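Local coordinates for protein AxyAgu115A (Amphibacillus xylanus NBRC 15112, PDB 6NPS) that probably acts as a family GH115 alpha-glucuronidase, a hydrolase that takes glucuronic acid side groups off arabinoglucuronoxylan, at residues I298-R303 against D326-Q331; F283-L288 against N332-E337; P347-L352 against D377-L382; L213-W218 against V240-S245. The protein carries 3 engineered substitutions. One frame throughout, in Å; residues are numbered along the deposited sequence.

Interaction 1: I298-R303 against D326-Q331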
loop_
_atom_site.group_PDB
_atom_site.type_symbol
_atom_site.label_atom_id
_atom_site.label_comp_id
_atom_site.label_asym_id
_atom_site.label_seq_id
_atom_site.Cartn_x
_atom_site.Cartn_y
_atom_site.Cartn_z
ATOM N N ILE A 298 4.805 20.076 49.055
ATOM C CA ILE A 298 6.143 20.236 48.496
ATOM C C ILE A 298 6.538 18.958 47.777
ATOM O O ILE A 298 6.554 17.870 48.374
ATOM C CB ILE A 298 7.163 20.566 49.588
ATOM C CG1 ILE A 298 6.740 21.831 50.354
ATOM C CG2 ILE A 298 8.572 20.695 48.963
ATOM C CD1 ILE A 298 7.681 22.152 51.547
ATOM N N THR A 299 6.866 19.074 46.493
ATOM C CA THR A 299 7.362 17.914 45.770
ATOM C C THR A 299 8.849 17.757 46.067
ATOM O O THR A 299 9.587 18.743 46.156
ATOM C CB THR A 299 7.086 18.055 44.267
ATOM O OG1 THR A 299 5.662 18.021 44.038
ATOM C CG2 THR A 299 7.730 16.898 43.478
ATOM N N ILE A 300 9.287 16.520 46.297
ATOM C CA ILE A 300 10.704 16.263 46.547
ATOM C C ILE A 300 11.202 15.303 45.466
ATOM O O ILE A 300 10.420 14.782 44.670
ATOM C CB ILE A 300 10.964 15.719 47.964
ATOM C CG1 ILE A 300 10.174 14.420 48.193
ATOM C CG2 ILE A 300 10.574 16.785 49.025
ATOM C CD1 ILE A 300 10.685 13.587 49.389
ATOM N N GLY A 301 12.514 15.086 45.436
ATOM C CA GLY A 301 13.120 14.331 44.357
ATOM C C GLY A 301 13.728 15.252 43.308
ATOM O O GLY A 301 13.820 16.465 43.499
ATOM N N MET A 302 14.112 14.660 42.158
ATOM C CA MET A 302 14.649 15.455 41.053
ATOM C C MET A 302 14.693 14.735 39.706
ATOM O O MET A 302 15.508 13.824 39.517
ATOM C CB MET A 302 16.058 15.931 41.400
ATOM C CG MET A 302 16.501 17.136 40.597
ATOM S SD MET A 302 18.291 17.340 40.701
ATOM C CE MET A 302 18.565 18.670 39.507
ATOM N N ARG A 303 13.900 15.223 38.753
ATOM C CA ARG A 303 13.872 14.689 37.394
ATOM C C ARG A 303 14.387 15.778 36.444
ATOM O O ARG A 303 14.449 16.947 36.822
ATOM C CB ARG A 303 12.455 14.269 37.006
ATOM C CG ARG A 303 12.074 12.872 37.467
ATOM C CD ARG A 303 10.761 12.424 36.845
ATOM N NE ARG A 303 10.947 11.901 35.495
ATOM C CZ ARG A 303 10.418 12.446 34.404
ATOM N NH1 ARG A 303 9.667 13.535 34.501
ATOM N NH2 ARG A 303 10.639 11.903 33.214
ATOM N N ASP A 326 20.467 11.338 47.842
ATOM C CA ASP A 326 21.228 12.506 48.260
ATOM C C ASP A 326 20.369 13.749 48.159
ATOM O O ASP A 326 20.315 14.570 49.082
ATOM C CB ASP A 326 22.507 12.648 47.411
ATOM C CG ASP A 326 23.605 13.457 48.127
ATOM O OD1 ASP A 326 24.726 13.607 47.576
ATOM O OD2 ASP A 326 23.349 13.945 49.250
ATOM N N VAL A 327 19.710 13.924 47.024
ATOM C CA VAL A 327 18.807 15.051 46.849
ATOM C C VAL A 327 17.800 15.121 48.000
ATOM O O VAL A 327 17.719 16.127 48.721
ATOM C CB VAL A 327 18.122 14.950 45.478
ATOM C CG1 VAL A 327 16.989 15.922 45.373
ATOM C CG2 VAL A 327 19.157 15.158 44.349
ATOM N N ILE A 328 17.064 14.022 48.227
ATOM C CA ILE A 328 15.974 14.025 49.209
ATOM C C ILE A 328 16.485 14.389 50.598
ATOM O O ILE A 328 15.869 15.185 51.325
ATOM C CB ILE A 328 15.239 12.664 49.209
ATOM C CG1 ILE A 328 14.368 12.554 47.965
ATOM C CG2 ILE A 328 14.411 12.547 50.466
ATOM C CD1 ILE A 328 13.820 11.130 47.595
ATOM N N GLN A 329 17.622 13.824 51.000
ATOM C CA GLN A 329 18.181 14.196 52.293
ATOM C C GLN A 329 18.418 15.702 52.383
ATOM O O GLN A 329 18.182 16.315 53.435
ATOM C CB GLN A 329 19.481 13.435 52.535
ATOM C CG GLN A 329 19.320 12.163 53.339
ATOM C CD GLN A 329 20.500 11.912 54.241
ATOM O OE1 GLN A 329 20.350 11.468 55.382
ATOM N NE2 GLN A 329 21.693 12.203 53.736
ATOM N N THR A 330 18.891 16.309 51.288
ATOM C CA THR A 330 19.133 17.754 51.256
ATOM C C THR A 330 17.822 18.535 51.337
ATOM O O THR A 330 17.700 19.496 52.108
ATOM C CB THR A 330 19.891 18.137 49.971
ATOM O OG1 THR A 330 21.118 17.399 49.870
ATOM C CG2 THR A 330 20.198 19.623 49.953
ATOM N N GLN A 331 16.838 18.141 50.523
ATOM C CA GLN A 331 15.572 18.860 50.479
ATOM C C GLN A 331 14.889 18.856 51.842
ATOM O O GLN A 331 14.439 19.908 52.321
ATOM C CB GLN A 331 14.689 18.261 49.389
ATOM C CG GLN A 331 15.144 18.597 47.965
ATOM C CD GLN A 331 14.520 17.691 46.942
ATOM O OE1 GLN A 331 14.101 16.586 47.269
ATOM N NE2 GLN A 331 14.466 18.133 45.688
#
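Gln-331 reaches from helix 317-338 to Gly-301 in segment 298-303, and its side chain makes both hydrogen bonds of this contact. From CB the chain sets CG anti to the carbonyl carbon (chi1 -73°) and then runs extended, which brings the amide up to the glycine. OE1 takes the N-H of Gly-301 on a lone pair in the carbonyl plane, with an N to OE1 distance of 2.9 Å and a nearly straight bond. The same oxygen lies 3.3 Å from Ile-300 CB. On the other arm, NE2 donates to Gly-301 O at 2.8 Å, arriving from above the plane of that carbonyl. One primary amide thus grips both backbone polar atoms of a single residue. Gly-301 has phi/psi of 99°/-169°, where a CB would press on the carbonyl O of Ile-300, so glycine fits. Apolar groups flank the amide: Val-327 CG1 comes within 3.7 Å of Gly-301 O, and Ile-300 CD1 crosses Ile-328 at about a right angle, 4.0 Å from its CG2. Trp-284 also packs on Gln-331 and Val-327. Because the amide is neutral and bonds to two buried peptide atoms, its hold on the backbone should depend little on ionisation.

Interaction 2: F283-L288 against N332-E337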
loop_
_atom_site.group_PDB
_atom_site.type_symbol
_atom_site.label_atom_id
_atom_site.label_comp_id
_atom_site.label_asym_id
_atom_site.label_seq_id
_atom_site.Cartn_x
_atom_site.Cartn_y
_atom_site.Cartn_z
ATOM N N PHE A 283 18.968 27.374 45.047
ATOM C CA PHE A 283 17.753 27.521 44.262
ATOM C C PHE A 283 16.538 26.984 45.021
ATOM O O PHE A 283 15.520 27.679 45.146
ATOM C CB PHE A 283 17.956 26.827 42.910
ATOM C CG PHE A 283 16.788 26.944 41.966
ATOM C CD1 PHE A 283 16.395 28.183 41.463
ATOM C CD2 PHE A 283 16.123 25.801 41.541
ATOM C CE1 PHE A 283 15.290 28.261 40.558
ATOM C CE2 PHE A 283 15.023 25.865 40.656
ATOM C CZ PHE A 283 14.620 27.106 40.148
ATOM N N TRP A 284 16.643 25.762 45.572
ATOM C CA TRP A 284 15.555 25.155 46.339
ATOM C C TRP A 284 15.296 25.916 47.636
ATOM O O TRP A 284 14.139 26.081 48.046
ATOM C CB TRP A 284 15.883 23.684 46.621
ATOM C CG TRP A 284 15.817 22.818 45.381
ATOM C CD1 TRP A 284 15.062 23.052 44.266
ATOM C CD2 TRP A 284 16.507 21.585 45.145
ATOM N NE1 TRP A 284 15.247 22.035 43.347
ATOM C CE2 TRP A 284 16.127 21.124 43.875
ATOM C CE3 TRP A 284 17.382 20.812 45.904
ATOM C CZ2 TRP A 284 16.622 19.941 43.324
ATOM C CZ3 TRP A 284 17.870 19.618 45.350
ATOM C CH2 TRP A 284 17.495 19.207 44.077
ATOM N N GLU A 285 16.358 26.378 48.289
ATOM C CA GLU A 285 16.217 27.203 49.490
ATOM C C GLU A 285 15.451 28.504 49.215
ATOM O O GLU A 285 14.546 28.877 49.972
ATOM C CB GLU A 285 17.606 27.537 50.057
ATOM C CG GLU A 285 17.523 28.413 51.277
ATOM C CD GLU A 285 18.887 28.998 51.691
ATOM O OE1 GLU A 285 19.924 28.579 51.132
ATOM O OE2 GLU A 285 18.903 29.886 52.571
ATOM N N ASP A 286 15.825 29.240 48.157
ATOM C CA ASP A 286 15.101 30.474 47.855
ATOM C C ASP A 286 13.663 30.194 47.429
ATOM O O ASP A 286 12.759 30.991 47.725
ATOM C CB ASP A 286 15.868 31.265 46.800
ATOM C CG ASP A 286 17.104 31.989 47.412
ATOM O OD1 ASP A 286 17.354 31.751 48.617
ATOM O OD2 ASP A 286 17.801 32.780 46.727
ATOM N N GLY A 287 13.418 29.056 46.780
ATOM C CA GLY A 287 12.044 28.677 46.470
ATOM C C GLY A 287 11.213 28.411 47.720
ATOM O O GLY A 287 10.044 28.824 47.813
ATOM N N LEU A 288 11.787 27.696 48.681
ATOM C CA LEU A 288 11.047 27.394 49.901
ATOM C C LEU A 288 10.818 28.647 50.741
ATOM O O LEU A 288 9.761 28.792 51.372
ATOM C CB LEU A 288 11.797 26.330 50.717
ATOM C CG LEU A 288 11.973 24.975 50.030
ATOM C CD1 LEU A 288 13.036 24.163 50.769
ATOM C CD2 LEU A 288 10.635 24.198 49.941
ATOM N N ASN A 332 14.874 17.704 52.527
ATOM C CA ASN A 332 14.260 17.659 53.853
ATOM C C ASN A 332 14.927 18.618 54.817
ATOM O O ASN A 332 14.258 19.224 55.669
ATOM C CB ASN A 332 14.308 16.247 54.409
ATOM C CG ASN A 332 13.155 15.398 53.895
ATOM O OD1 ASN A 332 12.170 15.920 53.346
ATOM N ND2 ASN A 332 13.284 14.087 54.048
ATOM N N LYS A 333 16.256 18.736 54.717
ATOM C CA LYS A 333 17.028 19.640 55.582
ATOM C C LYS A 333 16.623 21.090 55.336
ATOM O O LYS A 333 16.414 21.857 56.277
ATOM C CB LYS A 333 18.528 19.462 55.345
ATOM C CG LYS A 333 19.379 19.629 56.593
ATOM C CD LYS A 333 20.723 20.258 56.265
ATOM C CE LYS A 333 21.285 21.012 57.460
ATOM N NZ LYS A 333 22.422 21.893 57.075
ATOM N N LEU A 334 16.514 21.455 54.063
ATOM C CA LEU A 334 16.011 22.768 53.673
ATOM C C LEU A 334 14.591 23.007 54.195
ATOM O O LEU A 334 14.291 24.069 54.762
ATOM C CB LEU A 334 16.071 22.895 52.160
ATOM C CG LEU A 334 17.471 23.040 51.561
ATOM C CD1 LEU A 334 17.252 23.148 50.052
ATOM C CD2 LEU A 334 18.195 24.238 52.157
ATOM N N ILE A 335 13.725 22.010 54.077
ATOM C CA ILE A 335 12.339 22.206 54.499
ATOM C C ILE A 335 12.263 22.435 56.008
ATOM O O ILE A 335 11.609 23.379 56.471
ATOM C CB ILE A 335 11.481 21.021 54.018
ATOM C CG1 ILE A 335 11.333 21.090 52.495
ATOM C CG2 ILE A 335 10.113 21.021 54.722
ATOM C CD1 ILE A 335 10.861 19.777 51.859
ATOM N N LYS A 336 13.038 21.672 56.752
ATOM C CA LYS A 336 13.078 21.834 58.188
ATOM C C LYS A 336 13.588 23.228 58.571
ATOM O O LYS A 336 13.138 23.799 59.565
ATOM C CB LYS A 336 13.961 20.759 58.824
ATOM C CG LYS A 336 13.226 19.839 59.785
ATOM C CD LYS A 336 13.968 18.526 59.970
ATOM C CE LYS A 336 13.995 18.108 61.431
ATOM N NZ LYS A 336 15.067 18.810 62.190
ATOM N N GLU A 337 14.522 23.775 57.792
ATOM C CA GLU A 337 15.152 25.051 58.175
ATOM C C GLU A 337 14.308 26.264 57.793
ATOM O O GLU A 337 14.329 27.272 58.502
ATOM C CB GLU A 337 16.536 25.180 57.536
ATOM C CG GLU A 337 17.567 24.222 58.102
ATOM C CD GLU A 337 18.837 24.120 57.248
ATOM O OE1 GLU A 337 18.832 24.566 56.076
ATOM O OE2 GLU A 337 19.835 23.557 57.749
#
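Apolar packing dominates between helices 277-291 and 317-338, whose segments 283-288 and 332-337 run in roughly the same direction, crossing at -33° with their axes 9.8 Å apart. Leu-334 is the central side chain. Its CG stands anti to the carbonyl carbon, and the two methyls fork over the opposite backbone: CD1 meets Trp-284 CB at 3.7 Å, close also to the backbone N of Glu-285, while CD2 rests against Glu-285 CB at 4.0 Å. From the other helix Leu-288 crosses Leu-334 at about a right angle, and its CD1 presses on Leu-334 CB at 3.6 Å. That methyl also reaches Ile-335, 3.9 Å from CG1, so it touches two successive residues of the helix.

The polar groups make no bond between the segments. Lys-333 NZ instead pairs with Glu-337 OE2 one turn along its own helix, a salt bridge of 3.1 Å.

Beneath the two helices lies strand 298-300: Ile-298 touches both Leu-288 and Ile-335, and Ile-300 reaches Ile-335, so the helix pair closes over the strand as a layer outside the sheet.

Interaction 3: P347-L352 against D377-L382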
loop_
_atom_site.group_PDB
_atom_site.type_symbol
_atom_site.label_atom_id
_atom_site.label_comp_id
_atom_site.label_asym_id
_atom_site.label_seq_id
_atom_site.Cartn_x
_atom_site.Cartn_y
_atom_site.Cartn_z
ATOM N N PRO A 347 3.380 18.619 54.451
ATOM C CA PRO A 347 3.008 17.655 53.394
ATOM C C PRO A 347 4.049 17.660 52.279
ATOM O O PRO A 347 4.386 18.708 51.712
ATOM C CB PRO A 347 1.647 18.162 52.896
ATOM C CG PRO A 347 1.147 19.087 53.981
ATOM C CD PRO A 347 2.405 19.709 54.599
ATOM N N ARG A 348 4.564 16.475 51.973
ATOM C CA ARG A 348 5.538 16.316 50.914
ATOM C C ARG A 348 5.152 15.101 50.087
ATOM O O ARG A 348 4.445 14.199 50.565
ATOM C CB ARG A 348 6.959 16.150 51.455
ATOM C CG ARG A 348 7.506 17.346 52.228
ATOM C CD ARG A 348 8.583 16.902 53.233
ATOM N NE ARG A 348 7.993 16.170 54.357
ATOM C CZ ARG A 348 8.605 15.201 55.036
ATOM N NH1 ARG A 348 9.852 14.842 54.734
ATOM N NH2 ARG A 348 7.979 14.598 56.035
ATOM N N MET A 349 5.625 15.097 48.834
ATOM C CA MET A 349 5.261 14.059 47.875
ATOM C C MET A 349 6.476 13.721 47.017
ATOM O O MET A 349 7.194 14.616 46.554
ATOM C CB MET A 349 4.093 14.511 46.985
ATOM C CG MET A 349 3.624 13.472 45.926
ATOM S SD MET A 349 4.382 13.815 44.287
ATOM C CE MET A 349 3.425 15.259 43.784
ATOM N N LEU A 350 6.684 12.425 46.789
ATOM C CA LEU A 350 7.713 11.940 45.882
ATOM C C LEU A 350 7.013 11.192 44.757
ATOM O O LEU A 350 6.239 10.265 45.010
ATOM C CB LEU A 350 8.713 11.049 46.613
ATOM C CG LEU A 350 9.643 10.357 45.618
ATOM C CD1 LEU A 350 10.606 11.391 45.003
ATOM C CD2 LEU A 350 10.410 9.251 46.331
ATOM N N ALA A 351 7.236 11.627 43.524
ATOM C CA ALA A 351 6.584 11.012 42.381
ATOM C C ALA A 351 7.368 9.778 41.956
ATOM O O ALA A 351 8.561 9.874 41.662
ATOM C CB ALA A 351 6.489 12.013 41.237
ATOM N N LEU A 352 6.718 8.614 41.934
ATOM C CA LEU A 352 7.310 7.445 41.279
ATOM C C LEU A 352 6.893 7.400 39.806
ATOM O O LEU A 352 6.311 6.434 39.329
ATOM C CB LEU A 352 6.910 6.170 42.008
ATOM C CG LEU A 352 7.165 6.262 43.499
ATOM C CD1 LEU A 352 6.854 4.938 44.163
ATOM C CD2 LEU A 352 8.596 6.708 43.791
ATOM N N ASP A 377 6.632 9.681 56.314
ATOM C CA ASP A 377 5.604 10.713 56.296
ATOM C C ASP A 377 5.443 11.328 54.916
ATOM O O ASP A 377 4.573 12.186 54.765
ATOM C CB ASP A 377 5.857 11.839 57.314
ATOM C CG ASP A 377 6.313 11.307 58.673
ATOM O OD1 ASP A 377 7.400 11.717 59.157
ATOM O OD2 ASP A 377 5.574 10.471 59.250
ATOM N N VAL A 378 6.227 10.926 53.912
ATOM C CA VAL A 378 6.085 11.454 52.558
ATOM C C VAL A 378 5.003 10.680 51.802
ATOM O O VAL A 378 4.944 9.438 51.856
ATOM C CB VAL A 378 7.432 11.398 51.813
ATOM C CG1 VAL A 378 7.251 11.827 50.340
ATOM C CG2 VAL A 378 8.452 12.284 52.506
ATOM N N ILE A 379 4.152 11.406 51.071
ATOM C CA ILE A 379 3.216 10.749 50.161
ATOM C C ILE A 379 3.983 10.170 48.980
ATOM O O ILE A 379 4.748 10.877 48.324
ATOM C CB ILE A 379 2.161 11.741 49.651
ATOM C CG1 ILE A 379 1.356 12.346 50.808
ATOM C CG2 ILE A 379 1.235 11.033 48.640
ATOM C CD1 ILE A 379 0.794 13.721 50.445
ATOM N N LEU A 380 3.734 8.896 48.657
ATOM C CA LEU A 380 4.432 8.228 47.558
ATOM C C LEU A 380 3.460 8.175 46.402
ATOM O O LEU A 380 2.476 7.418 46.430
ATOM C CB LEU A 380 4.927 6.845 47.976
ATOM C CG LEU A 380 5.961 6.858 49.119
ATOM C CD1 LEU A 380 6.300 5.473 49.650
ATOM C CD2 LEU A 380 7.247 7.519 48.643
ATOM N N MET A 381 3.688 9.014 45.401
ATOM C CA MET A 381 2.703 9.164 44.343
ATOM C C MET A 381 3.031 8.181 43.226
ATOM O O MET A 381 4.066 8.320 42.558
ATOM C CB MET A 381 2.651 10.589 43.805
ATOM C CG MET A 381 1.468 10.720 42.823
ATOM S SD MET A 381 1.391 12.323 42.040
ATOM C CE MET A 381 2.952 12.339 41.196
ATOM N N LEU A 382 2.175 7.163 43.060
ATOM C CA LEU A 382 2.266 6.232 41.946
ATOM C C LEU A 382 1.653 6.884 40.709
ATOM O O LEU A 382 0.932 7.887 40.794
ATOM C CB LEU A 382 1.541 4.909 42.273
ATOM C CG LEU A 382 2.121 4.210 43.523
ATOM C CD1 LEU A 382 1.189 3.179 44.125
ATOM C CD2 LEU A 382 3.455 3.582 43.210
HETATM O O HOH W 1 3.421 14.433 53.683
#
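Strands 348-351 and 379-383 run parallel, and four backbone bonds stitch them in the alternating pattern of a parallel pair. Leu-350 bonds through its N to Ile-379 O and through its O to Met-381 N. On one side of it Ile-379 N donates to Arg-348 O at 2.9 Å, and on the other Leu-352 N reaches Met-381 O at 2.7 Å.

The tightest packing is on the face of Met-349, Ala-351 and Met-381. Met-349 bends at chi2 (-97°) and chi3, laying SD 3.7 Å from Met-381 CB. Met-381 bends only at chi3 (61°), and its CE comes to rest 3.6 Å from Ala-351 CB. The two thioethers cross obliquely, and both touch Trp-214 of strand 212-214. On the other face the contacts are looser: Val-378 CG1 packs near Leu-350, and the tips of Leu-350 and Leu-380 barely meet.

The pairing is more open at the start of the strands, where water stands in for a direct bond. Water 1 bridges Arg-348 N (2.9 Å) and Asp-377 O (2.7 Å). Arg-348 lays one face of its guanidinium over Val-378, NH1 lying 3.7 Å from CG2. NH1 bonds to Asn-332 and NE to Val-346 O, whereas Asp-377 OD1 stays 4.3 Å from NH2, too far for a salt bridge.

Strand 348-351, helix 356-361 and strand 379-383 form a beta-alpha-beta crossover, the repeating element of the (beta/alpha)8 TIM barrel to which this family belongs; the methionine face looks into the barrel.

Interaction 4: L213-W218 against V240-S245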
loop_
_atom_site.group_PDB
_atom_site.type_symbol
_atom_site.label_atom_id
_atom_site.label_comp_id
_atom_site.label_asym_id
_atom_site.label_seq_id
_atom_site.Cartn_x
_atom_site.Cartn_y
_atom_site.Cartn_z
ATOM N N LEU A 213 -4.180 21.462 43.135
ATOM C CA LEU A 213 -3.970 21.857 41.738
ATOM C C LEU A 213 -2.484 21.816 41.378
ATOM O O LEU A 213 -1.652 22.290 42.162
ATOM C CB LEU A 213 -4.515 23.287 41.525
ATOM C CG LEU A 213 -4.314 23.931 40.152
ATOM C CD1 LEU A 213 -5.216 23.272 39.113
ATOM C CD2 LEU A 213 -4.619 25.421 40.248
ATOM N N TRP A 214 -2.157 21.250 40.203
ATOM C CA TRP A 214 -0.906 21.547 39.526
ATOM C C TRP A 214 -1.202 22.553 38.421
ATOM O O TRP A 214 -2.002 22.259 37.508
ATOM C CB TRP A 214 -0.254 20.303 38.916
ATOM C CG TRP A 214 0.236 19.220 39.856
ATOM C CD1 TRP A 214 0.220 19.224 41.237
ATOM C CD2 TRP A 214 0.795 17.963 39.460
ATOM N NE1 TRP A 214 0.718 18.023 41.706
ATOM C CE2 TRP A 214 1.077 17.240 40.641
ATOM C CE3 TRP A 214 1.055 17.360 38.206
ATOM C CZ2 TRP A 214 1.607 15.942 40.617
ATOM C CZ3 TRP A 214 1.564 16.073 38.180
ATOM C CH2 TRP A 214 1.831 15.371 39.382
ATOM N N PRO A 215 -0.590 23.722 38.449
ATOM C CA PRO A 215 -0.906 24.758 37.462
ATOM C C PRO A 215 -0.164 24.544 36.158
ATOM O O PRO A 215 0.691 23.660 36.014
ATOM C CB PRO A 215 -0.427 26.035 38.140
ATOM C CG PRO A 215 0.773 25.571 38.929
ATOM C CD PRO A 215 0.440 24.167 39.411
ATOM N N ALA A 216 -0.538 25.360 35.177
ATOM C CA ALA A 216 0.174 25.341 33.907
ATOM C C ALA A 216 1.632 25.737 34.121
ATOM O O ALA A 216 1.949 26.592 34.966
ATOM C CB ALA A 216 -0.500 26.287 32.912
ATOM N N MET A 217 2.520 25.074 33.383
ATOM C CA MET A 217 3.943 25.170 33.637
ATOM C C MET A 217 4.797 25.133 32.381
ATOM O O MET A 217 6.022 25.204 32.507
ATOM C CB MET A 217 4.406 24.037 34.571
ATOM C CG MET A 217 3.900 22.684 34.096
ATOM S SD MET A 217 5.019 21.608 33.157
ATOM C CE MET A 217 5.536 20.514 34.477
ATOM N N TRP A 218 4.217 25.035 31.183
ATOM C CA TRP A 218 5.081 24.909 30.008
ATOM C C TRP A 218 5.722 26.237 29.623
ATOM O O TRP A 218 6.949 26.316 29.472
ATOM C CB TRP A 218 4.323 24.308 28.820
ATOM C CG TRP A 218 4.430 22.817 28.839
ATOM C CD1 TRP A 218 4.963 22.055 29.841
ATOM C CD2 TRP A 218 4.002 21.899 27.825
ATOM N NE1 TRP A 218 4.883 20.724 29.524
ATOM C CE2 TRP A 218 4.302 20.597 28.290
ATOM C CE3 TRP A 218 3.393 22.047 26.568
ATOM C CZ2 TRP A 218 4.016 19.452 27.542
ATOM C CZ3 TRP A 218 3.109 20.909 25.833
ATOM C CH2 TRP A 218 3.419 19.630 26.323
ATOM N N VAL A 240 -7.153 26.601 47.961
ATOM C CA VAL A 240 -6.684 25.676 46.935
ATOM C C VAL A 240 -5.226 25.347 47.255
ATOM O O VAL A 240 -4.368 26.228 47.231
ATOM C CB VAL A 240 -6.829 26.273 45.533
ATOM C CG1 VAL A 240 -6.155 25.368 44.467
ATOM C CG2 VAL A 240 -8.308 26.509 45.223
ATOM N N ILE A 241 -4.950 24.083 47.573
ATOM C CA ILE A 241 -3.607 23.632 47.932
ATOM C C ILE A 241 -2.801 23.505 46.646
ATOM O O ILE A 241 -3.194 22.781 45.724
ATOM C CB ILE A 241 -3.664 22.284 48.671
ATOM C CG1 ILE A 241 -4.647 22.325 49.864
ATOM C CG2 ILE A 241 -2.320 21.844 49.125
ATOM C CD1 ILE A 241 -5.060 20.920 50.335
ATOM N N MET A 242 -1.682 24.203 46.563
ATOM C CA MET A 242 -0.919 24.151 45.319
ATOM C C MET A 242 0.043 22.968 45.354
ATOM O O MET A 242 0.576 22.608 46.402
ATOM C CB MET A 242 -0.159 25.465 45.091
ATOM C CG MET A 242 -1.074 26.678 44.792
ATOM S SD MET A 242 -2.297 26.320 43.463
ATOM C CE MET A 242 -1.157 25.931 42.101
ATOM N N GLY A 243 0.255 22.347 44.196
ATOM C CA GLY A 243 1.343 21.385 44.108
ATOM C C GLY A 243 2.131 21.559 42.826
ATOM O O GLY A 243 1.943 22.519 42.069
ATOM N N ALA A 244 2.983 20.583 42.544
ATOM C CA ALA A 244 3.850 20.694 41.393
ATOM C C ALA A 244 4.128 19.309 40.859
ATOM O O ALA A 244 4.098 18.315 41.595
ATOM C CB ALA A 244 5.180 21.417 41.763
ATOM N N SER A 245 4.427 19.246 39.564
ATOM C CA SER A 245 4.619 17.962 38.940
ATOM C C SER A 245 5.918 17.326 39.421
ATOM O O SER A 245 6.730 17.923 40.142
ATOM C CB SER A 245 4.592 18.097 37.420
ATOM O OG SER A 245 5.830 18.618 36.941
#
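The indole of Trp-214 has one face laid over the 244-245 backbone. Ser-245 CA sits 3.6 Å from the centroid of the six-membered ring, only 8° off its normal, a CH-pi contact. Ala-244 O lies over the same face toward the rim. The ring N-H is committed to Tyr-212 OH. At the five-membered end, CD1 is 3.4 Å from Gly-243 C; this close approach is possible where the residue carries no CB.

Two backbone bonds hold the strands in parallel register: Leu-213 N to Ile-241 O at 3.1 Å, nearly along the C=O axis, and Gly-243 N to Leu-213 O at 2.8 Å. Met-242, bent at chi2 and chi3, tucks CE against Pro-215 CD at 3.6 Å and beside Leu-213 CD2. Beyond them Met-217 CE closes on Ser-245 OG at 3.1 Å, a tight approach; that hydroxyl bonds to Glu-248.

Helix 230-238 links the two strands as a beta-alpha-beta unit of the barrel, with strand 170-174 bordering strand 212-214 on its other side and Phe-202 of helix 195-207 packing on Leu-213 and Val-240.

Overall arrangement
All four contacts are largely buried in one TIM barrel, but they lie in different layers of it. Interactions 3 and 4 pair parallel strands and rely on backbone bonds, and their side chains Trp-214, Met-349 and Met-381 meet inside the barrel. Interactions 1 and 2 share helix 317-338: the former joins it to the backbone at Gly-301 through two hydrogen bonds of a side-chain amide, the latter packs it against helix 277-291 with aliphatic groups and keeps its charges on the outer side. Strand 298-300 connects the layers, bonded through its backbone to strand 348-351 of interaction 3 and through a threonine hydroxyl to segment 240-245 of interaction 4.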